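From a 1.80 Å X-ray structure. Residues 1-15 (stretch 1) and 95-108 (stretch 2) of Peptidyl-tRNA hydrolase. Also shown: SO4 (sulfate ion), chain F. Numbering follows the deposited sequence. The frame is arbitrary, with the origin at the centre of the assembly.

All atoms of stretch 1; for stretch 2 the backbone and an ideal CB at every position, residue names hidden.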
ATOM      1  N   MET A   1      -6.155 -18.713   6.968  1.00 28.06           N
ATOM      2  CA  MET A   1      -6.263 -17.283   6.567  1.00 26.85           C
ATOM      3  C   MET A   1      -5.216 -16.954   5.514  1.00 24.68           C
ATOM      4  O   MET A   1      -4.070 -17.388   5.610  1.00 24.40           O
ATOM      5  CB  MET A   1      -6.033 -16.363   7.771  1.00 32.22           C
ATOM      6  CG  MET A   1      -6.883 -16.665   8.995  1.00 38.78           C
ATOM      7  SD  MET A   1      -6.388 -15.646  10.415  1.00 45.49           S
ATOM      8  CE  MET A   1      -7.839 -14.615  10.632  1.00 43.89           C
ATOM      9  N   ILE A   2      -5.621 -16.182   4.511  1.00 21.80           N
ATOM     10  CA  ILE A   2      -4.724 -15.759   3.449  1.00 19.61           C
ATOM     11  C   ILE A   2      -4.164 -14.409   3.875  1.00 18.07           C
ATOM     12  O   ILE A   2      -4.910 -13.544   4.330  1.00 17.17           O
ATOM     13  CB  ILE A   2      -5.486 -15.592   2.116  1.00 19.10           C
ATOM     14  CG1 ILE A   2      -6.132 -16.922   1.722  1.00 20.33           C
ATOM     15  CG2 ILE A   2      -4.546 -15.100   1.023  1.00 18.09           C
ATOM     16  CD1 ILE A   2      -5.146 -18.064   1.574  1.00 18.79           C
ATOM     17  N   LYS A   3      -2.852 -14.230   3.746  1.00 16.37           N
ATOM     18  CA  LYS A   3      -2.228 -12.971   4.125  1.00 15.03           C
ATOM     19  C   LYS A   3      -1.124 -12.513   3.186  1.00 13.97           C
ATOM     20  O   LYS A   3      -0.551 -13.304   2.440  1.00 13.53           O
ATOM     21  CB  LYS A   3      -1.652 -13.063   5.538  1.00 17.70           C
ATOM     22  CG  LYS A   3      -2.705 -13.189   6.623  1.00 20.40           C
ATOM     23  CD  LYS A   3      -2.076 -13.237   7.996  1.00 24.19           C
ATOM     24  CE  LYS A   3      -3.138 -13.411   9.070  1.00 25.48           C
ATOM     25  NZ  LYS A   3      -2.520 -13.534  10.419  1.00 28.84           N
ATOM     26  N   MET A   4      -0.843 -11.216   3.230  1.00 14.77           N
ATOM     27  CA  MET A   4       0.220 -10.637   2.427  1.00 13.67           C
ATOM     28  C   MET A   4       1.278 -10.187   3.418  1.00 14.16           C
ATOM     29  O   MET A   4       0.960  -9.598   4.451  1.00 15.31           O
ATOM     30  CB  MET A   4      -0.273  -9.419   1.635  1.00 13.21           C
ATOM     31  CG  MET A   4       0.851  -8.706   0.885  1.00 15.26           C
ATOM     32  SD  MET A   4       0.339  -7.191   0.029  1.00 14.94           S
ATOM     33  CE  MET A   4      -0.432  -7.881  -1.411  1.00 12.70           C
ATOM     34  N   VAL A   5       2.535 -10.481   3.119  1.00 12.87           N
ATOM     35  CA  VAL A   5       3.621 -10.083   3.990  1.00 13.77           C
ATOM     36  C   VAL A   5       4.565  -9.168   3.225  1.00 13.93           C
ATOM     37  O   VAL A   5       4.899  -9.437   2.071  1.00 13.73           O
ATOM     38  CB  VAL A   5       4.422 -11.306   4.492  1.00 16.69           C
ATOM     39  CG1 VAL A   5       5.547 -10.849   5.413  1.00 17.62           C
ATOM     40  CG2 VAL A   5       3.497 -12.268   5.220  1.00 18.60           C
ATOM     41  N   ILE A   6       4.969  -8.078   3.864  1.00 12.70           N
ATOM     42  CA  ILE A   6       5.905  -7.148   3.249  1.00 14.52           C
ATOM     43  C   ILE A   6       7.121  -7.052   4.163  1.00 15.45           C
ATOM     44  O   ILE A   6       7.003  -6.733   5.347  1.00 16.82           O
ATOM     45  CB  ILE A   6       5.297  -5.738   3.056  1.00 15.23           C
ATOM     46  CG1 ILE A   6       4.098  -5.800   2.107  1.00 16.36           C
ATOM     47  CG2 ILE A   6       6.347  -4.796   2.472  1.00 14.65           C
ATOM     48  CD1 ILE A   6       2.797  -6.168   2.773  1.00 21.98           C
ATOM     49  N   VAL A   7       8.286  -7.356   3.603  1.00 15.87           N
ATOM     50  CA  VAL A   7       9.542  -7.319   4.343  1.00 17.34           C
ATOM     51  C   VAL A   7      10.279  -6.020   4.044  1.00 18.03           C
ATOM     52  O   VAL A   7      10.669  -5.768   2.905  1.00 18.44           O
ATOM     53  CB  VAL A   7      10.439  -8.511   3.946  1.00 15.64           C
ATOM     54  CG1 VAL A   7      11.694  -8.535   4.819  1.00 17.76           C
ATOM     55  CG2 VAL A   7       9.661  -9.814   4.082  1.00 16.89           C
ATOM     56  N   VAL A   8      10.476  -5.200   5.073  1.00 17.40           N
ATOM     57  CA  VAL A   8      11.152  -3.917   4.919  1.00 18.62           C
ATOM     58  C   VAL A   8      12.593  -3.944   5.434  1.00 19.99           C
ATOM     59  O   VAL A   8      12.873  -4.555   6.466  1.00 20.71           O
ATOM     60  CB  VAL A   8      10.385  -2.816   5.677  1.00 19.99           C
ATOM     61  CG1 VAL A   8      11.066  -1.474   5.488  1.00 21.26           C
ATOM     62  CG2 VAL A   8       8.945  -2.767   5.193  1.00 21.68           C
ATOM     63  N   ARG A   9      13.497  -3.285   4.710  1.00 22.68           N
ATOM     64  CA  ARG A   9      14.908  -3.208   5.101  1.00 24.36           C
ATOM     65  C   ARG A   9      15.099  -2.174   6.202  1.00 26.80           C
ATOM     66  O   ARG A   9      14.672  -1.028   6.064  1.00 27.87           O
ATOM     67  CB  ARG A   9      15.786  -2.811   3.916  1.00 24.59           C
ATOM     68  CG  ARG A   9      16.046  -3.919   2.924  1.00 26.02           C
ATOM     69  CD  ARG A   9      16.958  -3.433   1.813  1.00 27.16           C
ATOM     70  NE  ARG A   9      18.300  -3.117   2.294  1.00 27.09           N
ATOM     71  CZ  ARG A   9      19.236  -2.541   1.547  1.00 26.75           C
ATOM     72  NH1 ARG A   9      18.968  -2.215   0.289  1.00 26.11           N
ATOM     73  NH2 ARG A   9      20.438  -2.303   2.050  1.00 27.68           N
ATOM     74  N   SER A  10      15.764  -2.575   7.280  1.00 29.16           N
ATOM     75  CA  SER A  10      16.003  -1.681   8.406  1.00 31.74           C
ATOM     76  C   SER A  10      17.357  -0.973   8.354  1.00 32.52           C
ATOM     77  O   SER A  10      17.571   0.001   9.074  1.00 34.40           O
ATOM     78  CB  SER A  10      15.904  -2.462   9.718  1.00 31.43           C
ATOM     79  OG  SER A  10      14.672  -3.159   9.807  1.00 33.66           O
ATOM     80  N   ASP A  11      18.266  -1.451   7.508  1.00 33.01           N
ATOM     81  CA  ASP A  11      19.597  -0.853   7.421  1.00 34.29           C
ATOM     82  C   ASP A  11      19.705   0.408   6.573  1.00 34.63           C
ATOM     83  O   ASP A  11      20.748   1.059   6.564  1.00 36.18           O
ATOM     84  CB  ASP A  11      20.626  -1.885   6.943  1.00 34.91           C
ATOM     85  CG  ASP A  11      20.264  -2.503   5.609  1.00 37.21           C
ATOM     86  OD1 ASP A  11      21.132  -3.186   5.023  1.00 36.97           O
ATOM     87  OD2 ASP A  11      19.118  -2.317   5.149  1.00 37.42           O
ATOM     88  N   ILE A  12      18.647   0.753   5.851  1.00 34.19           N
ATOM     89  CA  ILE A  12      18.672   1.972   5.055  1.00 33.42           C
ATOM     90  C   ILE A  12      17.827   2.999   5.798  1.00 33.78           C
ATOM     91  O   ILE A  12      16.988   2.637   6.624  1.00 34.38           O
ATOM     92  CB  ILE A  12      18.112   1.754   3.627  1.00 32.54           C
ATOM     93  CG1 ILE A  12      16.710   1.157   3.690  1.00 31.67           C
ATOM     94  CG2 ILE A  12      19.052   0.855   2.834  1.00 32.29           C
ATOM     95  CD1 ILE A  12      16.106   0.908   2.321  1.00 32.97           C
ATOM     96  N   LYS A  13      18.049   4.276   5.513  1.00 34.00           N
ATOM     97  CA  LYS A  13      17.317   5.336   6.194  1.00 34.87           C
ATOM     98  C   LYS A  13      16.020   5.733   5.501  1.00 33.83           C
ATOM     99  O   LYS A  13      16.029   6.247   4.379  1.00 34.05           O
ATOM    100  CB  LYS A  13      18.209   6.569   6.346  1.00 36.83           C
ATOM    101  CG  LYS A  13      17.548   7.728   7.073  1.00 40.86           C
ATOM    102  CD  LYS A  13      18.519   8.884   7.253  1.00 44.27           C
ATOM    103  CE  LYS A  13      17.862  10.058   7.959  1.00 45.72           C
ATOM    104  NZ  LYS A  13      18.835  11.160   8.215  1.00 47.53           N
ATOM    105  N   MET A  14      14.905   5.496   6.186  1.00 31.44           N
ATOM    106  CA  MET A  14      13.589   5.837   5.659  1.00 30.03           C
ATOM    107  C   MET A  14      12.671   6.343   6.766  1.00 28.73           C
ATOM    108  O   MET A  14      12.528   5.696   7.801  1.00 28.12           O
ATOM    109  CB  MET A  14      12.938   4.614   5.002  1.00 28.70           C
ATOM    110  CG  MET A  14      13.685   4.053   3.808  1.00 28.30           C
ATOM    111  SD  MET A  14      12.707   2.790   2.956  1.00 26.48           S
ATOM    112  CE  MET A  14      13.037   1.349   3.960  1.00 27.01           C
ATOM    113  N   GLY A  15      12.053   7.500   6.543  1.00 28.65           N
ATOM    114  CA  GLY A  15      11.130   8.043   7.525  1.00 27.58           C
ATOM    115  C   GLY A  15       9.827   7.268   7.434  1.00 27.85           C
ATOM    116  O   GLY A  15       9.647   6.478   6.505  1.00 26.16           O
ATOM    117  N   UNK A  95      17.189   2.895  -7.427  1.00 22.37           N
ATOM    118  CA  UNK A  95      17.611   1.527  -7.658  1.00 20.19           C
ATOM    119  C   UNK A  95      17.828   0.761  -6.368  1.00 18.94           C
ATOM    120  O   UNK A  95      17.948  -0.463  -6.381  1.00 18.66           O
ATOM    121  CB  UNK A  95      18.895   1.510  -8.491  1.00 20.19           C
ATOM    122  N   UNK A  96      17.878   1.480  -5.251  1.00 17.43           N
ATOM    123  CA  UNK A  96      18.078   0.858  -3.945  1.00 17.46           C
ATOM    124  C   UNK A  96      16.860   0.013  -3.569  1.00 16.63           C
ATOM    125  O   UNK A  96      15.738   0.519  -3.519  1.00 16.61           O
ATOM    126  CB  UNK A  96      18.341   1.922  -2.877  1.00 17.46           C
ATOM    127  N   UNK A  97      17.077  -1.272  -3.311  1.00 15.16           N
ATOM    128  CA  UNK A  97      15.984  -2.160  -2.925  1.00 14.28           C
ATOM    129  C   UNK A  97      15.551  -1.788  -1.503  1.00 15.50           C
ATOM    130  O   UNK A  97      16.363  -1.778  -0.581  1.00 15.08           O
ATOM    131  CB  UNK A  97      16.404  -3.629  -3.011  1.00 14.28           C
ATOM    132  N   UNK A  98      14.268  -1.480  -1.335  1.00 13.52           N
ATOM    133  CA  UNK A  98      13.743  -1.069  -0.035  1.00 14.02           C
ATOM    134  C   UNK A  98      12.898  -2.116   0.679  1.00 15.57           C
ATOM    135  O   UNK A  98      12.865  -2.158   1.914  1.00 17.09           O
ATOM    136  CB  UNK A  98      12.906   0.200  -0.212  1.00 14.02           C
ATOM    137  N   UNK A  99      12.196  -2.952  -0.081  1.00 13.63           N
ATOM    138  CA  UNK A  99      11.362  -3.969   0.539  1.00 14.23           C
ATOM    139  C   UNK A  99      10.933  -5.058  -0.431  1.00 14.20           C
ATOM    140  O   UNK A  99      11.113  -4.943  -1.649  1.00 12.60           O
ATOM    141  CB  UNK A  99      10.123  -3.316   1.155  1.00 14.23           C
ATOM    142  N   UNK A 100      10.362  -6.114   0.140  1.00 12.43           N
ATOM    143  CA  UNK A 100       9.901  -7.277  -0.603  1.00 13.59           C
ATOM    144  C   UNK A 100       8.468  -7.630  -0.210  1.00 13.02           C
ATOM    145  O   UNK A 100       8.160  -7.781   0.973  1.00 13.95           O
ATOM    146  CB  UNK A 100      10.830  -8.469  -0.362  1.00 13.59           C
ATOM    147  N   UNK A 101       7.593  -7.754  -1.199  1.00 12.09           N
ATOM    148  CA  UNK A 101       6.227  -8.138  -0.902  1.00 11.73           C
ATOM    149  C   UNK A 101       6.057  -9.594  -1.282  1.00 12.08           C
ATOM    150  O   UNK A 101       6.660 -10.050  -2.254  1.00 11.64           O
ATOM    151  CB  UNK A 101       5.221  -7.250  -1.638  1.00 11.73           C
ATOM    152  N   UNK A 102       5.256 -10.333  -0.517  1.00 11.31           N
ATOM    153  CA  UNK A 102       4.998 -11.742  -0.803  1.00 12.15           C
ATOM    154  C   UNK A 102       3.515 -12.052  -0.610  1.00 10.84           C
ATOM    155  O   UNK A 102       2.919 -11.668   0.397  1.00 12.81           O
ATOM    156  CB  UNK A 102       5.854 -12.641   0.091  1.00 12.15           C
ATOM    157  N   UNK A 103       2.920 -12.742  -1.576  1.00 11.57           N
ATOM    158  CA  UNK A 103       1.518 -13.092  -1.464  1.00 12.86           C
ATOM    159  C   UNK A 103       0.586 -12.182  -2.245  1.00 14.32           C
ATOM    160  O   UNK A 103       1.018 -11.498  -3.176  1.00 11.98           O
ATOM    161  CB  UNK A 103       1.110 -13.084   0.011  1.00 12.86           C
ATOM    162  N   UNK A 104      -0.706 -12.138  -1.875  1.00 14.59           N
ATOM    163  CA  UNK A 104      -1.276 -12.906  -0.764  1.00 14.82           C
ATOM    164  C   UNK A 104      -1.274 -14.420  -0.981  1.00 15.09           C
ATOM    165  O   UNK A 104      -1.321 -14.901  -2.113  1.00 13.96           O
ATOM    166  CB  UNK A 104      -2.712 -12.442  -0.513  1.00 14.82           C
ATOM    167  N   UNK A 105      -1.211 -15.160   0.120  1.00 14.34           N
ATOM    168  CA  UNK A 105      -1.206 -16.618   0.066  1.00 13.82           C
ATOM    169  C   UNK A 105      -1.448 -17.168   1.474  1.00 13.46           C
ATOM    170  O   UNK A 105      -1.393 -16.424   2.449  1.00 13.77           O
ATOM    171  CB  UNK A 105       0.113 -17.141  -0.506  1.00 13.82           C
ATOM    172  N   UNK A 106      -1.728 -18.478   1.595  1.00 15.42           N
ATOM    173  CA  UNK A 106      -1.965 -19.088   2.913  1.00 15.14           C
ATOM    174  C   UNK A 106      -0.874 -18.651   3.886  1.00 14.15           C
ATOM    175  O   UNK A 106       0.313 -18.787   3.595  1.00 14.75           O
ATOM    176  CB  UNK A 106      -2.007 -20.614   2.810  1.00 15.14           C
ATOM    177  N   UNK A 107      -1.264 -18.134   5.045  1.00 14.30           N
ATOM    178  CA  UNK A 107      -0.272 -17.643   5.993  1.00 16.15           C
ATOM    179  C   UNK A 107       0.765 -18.663   6.449  1.00 15.95           C
ATOM    180  O   UNK A 107       1.908 -18.300   6.720  1.00 14.96           O
ATOM    181  CB  UNK A 107      -0.995 -17.098   7.226  1.00 16.15           C
ATOM    182  N   UNK A 108       0.378 -19.933   6.542  1.00 15.82           N
ATOM    183  CA  UNK A 108       1.330 -20.957   6.958  1.00 15.35           C
ATOM    184  C   UNK A 108       2.311 -21.210   5.823  1.00 17.54           C
ATOM    185  O   UNK A 108       3.461 -21.589   6.050  1.00 16.26           O
ATOM    186  CB  UNK A 108       0.613 -22.249   7.357  1.00 15.35           C
TER
HETATM  187  S   SO4 F 807      22.391  -1.247  -0.894  1.00 69.65           S
HETATM  188  O1  SO4 F 807      22.249   0.215  -1.012  1.00 67.88           O
HETATM  189  O2  SO4 F 807      21.084  -1.882  -1.131  1.00 67.81           O
HETATM  190  O3  SO4 F 807      22.859  -1.579   0.465  1.00 68.08           O
HETATM  191  O4  SO4 F 807      23.365  -1.724  -1.891  1.00 68.69           O

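Strand 97-103 runs antiparallel to strand 2-9 (165° between their directions), so each position can be judged against known neighbours.

Position 95 has phi 101°, which favours glycine, and nothing of stretch 1 lies near its ideal CB; it is Gly95. At 96 CA-to-CB points toward stretch 1, and the ideal CB is 5.2 Å from Arg9 NH1, with Ile12 beyond. A small polar or branched residue would suit; Thr96 sets CG2 3.9 Å from Arg9 NH1. At 97 CA-to-CB points sideways, with the ideal CB 4.4 Å from Arg9 NH1, so several side chains would suit; Ile97 is deposited, and its end leads away from stretch 1. Its carbonyl O accepts from Arg9 NH1 (2.8 Å), which also donates to sulfate O2 (2.6 Å), both acceptors near the guanidinium plane.

The ideal CB of 98 lies 4.1 Å from both Met14 SD and Ile12 CD1, an apolar setting that several small or branched residues could meet. Thr98 brings CG2 to 3.9 Å from Ile12 CD1, while OG1 bonds elsewhere in the structure; its carbonyl O accepts from Arg9 N (3.1 Å).

Space is tight at 99, where the ideal CB sits 3.1 Å from Val7 O, on the face of Ile6 and Val8. A small or slim residue is plausible, and Cys99 places CB 4.3 Å from Ile6 CG2. Position 100 pairs with Val7 through two backbone hydrogen bonds, its CB on the face of Val5 and Val7. Aliphatic residues fit; Leu100 CB lies 4.3 Å from Val7 CB.

At 101 an ideal CB would be 4.2 Å from Ile6 CG1, so stretch 1 does not demand the deposited Gly101. Position 102 pairs with Val5 through backbone hydrogen bonds, such as N to Val5 O (2.8 Å), that any residue but proline could make; its CB lies on the face of Val5 and Val7, which suits an aliphatic residue, and Ile102 is deposited.

Position 103 is decisive. An ideal CB would clash with Lys3 O at 3.0 Å and be jammed against the preceding carbonyl at phi 100°, psi -159°. Gly103 answers both, beside the bulge between Lys3 and Val5. At 104, phi -66° and the CB 3.6 Å from Ile2 CG2 allow proline among other apolar residues. Pro104, after a cis peptide bond, sets CD 3.8 Å from Met4 CE.

The backbone of 105 pairs with Lys3, and the nearest atom of stretch 1 to its ideal CB is Lys3 O at 4.9 Å, so stretch 1 leaves room for small or larger side chains; Ala105 is deposited, and its N donates to Lys3 O (3.0 Å). At 106, phi -47° permits proline, although CB points away; Pro106 CG reaches Ile2 CD1 at 3.7 Å.

Position 107 lies near Lys3 and the amino terminus, so an acid is favoured. Glu107 OE1 forms a salt bridge with Lys3 NZ (3.1 Å), and OE2 a long one with Met1 N (3.7 Å). Position 108 meets nothing here; it is Asn108.

Stretch 2 (95-108) GTITCLGIGPAPEN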
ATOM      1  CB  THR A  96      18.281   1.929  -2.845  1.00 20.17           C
ATOM      2  OG1 THR A  96      19.399   2.762  -3.183  1.00 21.70           O
ATOM      3  CG2 THR A  96      18.530   1.273  -1.499  1.00 20.12           C
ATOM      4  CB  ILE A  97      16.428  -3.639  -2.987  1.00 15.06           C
ATOM      5  CG1 ILE A  97      16.689  -4.030  -4.447  1.00 16.44           C
ATOM      6  CG2 ILE A  97      15.366  -4.543  -2.362  1.00 15.24           C
ATOM      7  CD1 ILE A  97      17.137  -5.473  -4.641  1.00 17.40           C
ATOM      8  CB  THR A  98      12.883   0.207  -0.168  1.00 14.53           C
ATOM      9  OG1 THR A  98      11.780  -0.056  -1.039  1.00 16.90           O
ATOM     10  CG2 THR A  98      13.707   1.362  -0.728  1.00 13.41           C
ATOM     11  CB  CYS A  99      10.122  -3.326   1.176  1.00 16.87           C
ATOM     12  SG  CYS A  99       9.008  -2.497   0.017  1.00 17.41           S
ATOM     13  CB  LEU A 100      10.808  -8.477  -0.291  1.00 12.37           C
ATOM     14  CG  LEU A 100      10.372  -9.855  -0.798  1.00 13.44           C
ATOM     15  CD1 LEU A 100      10.582  -9.941  -2.310  1.00 15.22           C
ATOM     16  CD2 LEU A 100      11.185 -10.943  -0.099  1.00 14.95           C
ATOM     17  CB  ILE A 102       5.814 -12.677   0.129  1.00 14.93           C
ATOM     18  CG1 ILE A 102       7.312 -12.413  -0.035  1.00 16.37           C
ATOM     19  CG2 ILE A 102       5.507 -14.125  -0.194  1.00 15.75           C
ATOM     20  CD1 ILE A 102       8.184 -13.181   0.960  1.00 17.66           C
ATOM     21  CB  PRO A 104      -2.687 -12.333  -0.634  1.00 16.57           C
ATOM     22  CG  PRO A 104      -3.018 -11.932  -2.028  1.00 16.52           C
ATOM     23  CD  PRO A 104      -1.736 -11.310  -2.528  1.00 14.77           C
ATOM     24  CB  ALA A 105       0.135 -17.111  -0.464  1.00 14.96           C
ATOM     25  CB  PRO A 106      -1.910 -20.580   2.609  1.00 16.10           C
ATOM     26  CG  PRO A 106      -2.522 -20.647   1.248  1.00 15.77           C
ATOM     27  CD  PRO A 106      -1.858 -19.482   0.523  1.00 14.97           C
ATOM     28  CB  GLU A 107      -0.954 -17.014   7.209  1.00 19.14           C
ATOM     29  CG  GLU A 107      -1.772 -17.953   8.048  1.00 24.37           C
ATOM     30  CD  GLU A 107      -2.456 -17.218   9.183  1.00 28.47           C
ATOM     31  OE1 GLU A 107      -1.745 -16.546   9.962  1.00 29.27           O
ATOM     32  OE2 GLU A 107      -3.696 -17.307   9.291  1.00 29.93           O
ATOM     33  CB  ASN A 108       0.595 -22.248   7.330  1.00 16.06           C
ATOM     34  CG  ASN A 108      -0.240 -22.093   8.581  1.00 17.00           C
ATOM     35  OD1 ASN A 108      -1.249 -22.780   8.764  1.00 18.20           O
ATOM     36  ND2 ASN A 108       0.183 -21.189   9.461  1.00 15.39           N
TER
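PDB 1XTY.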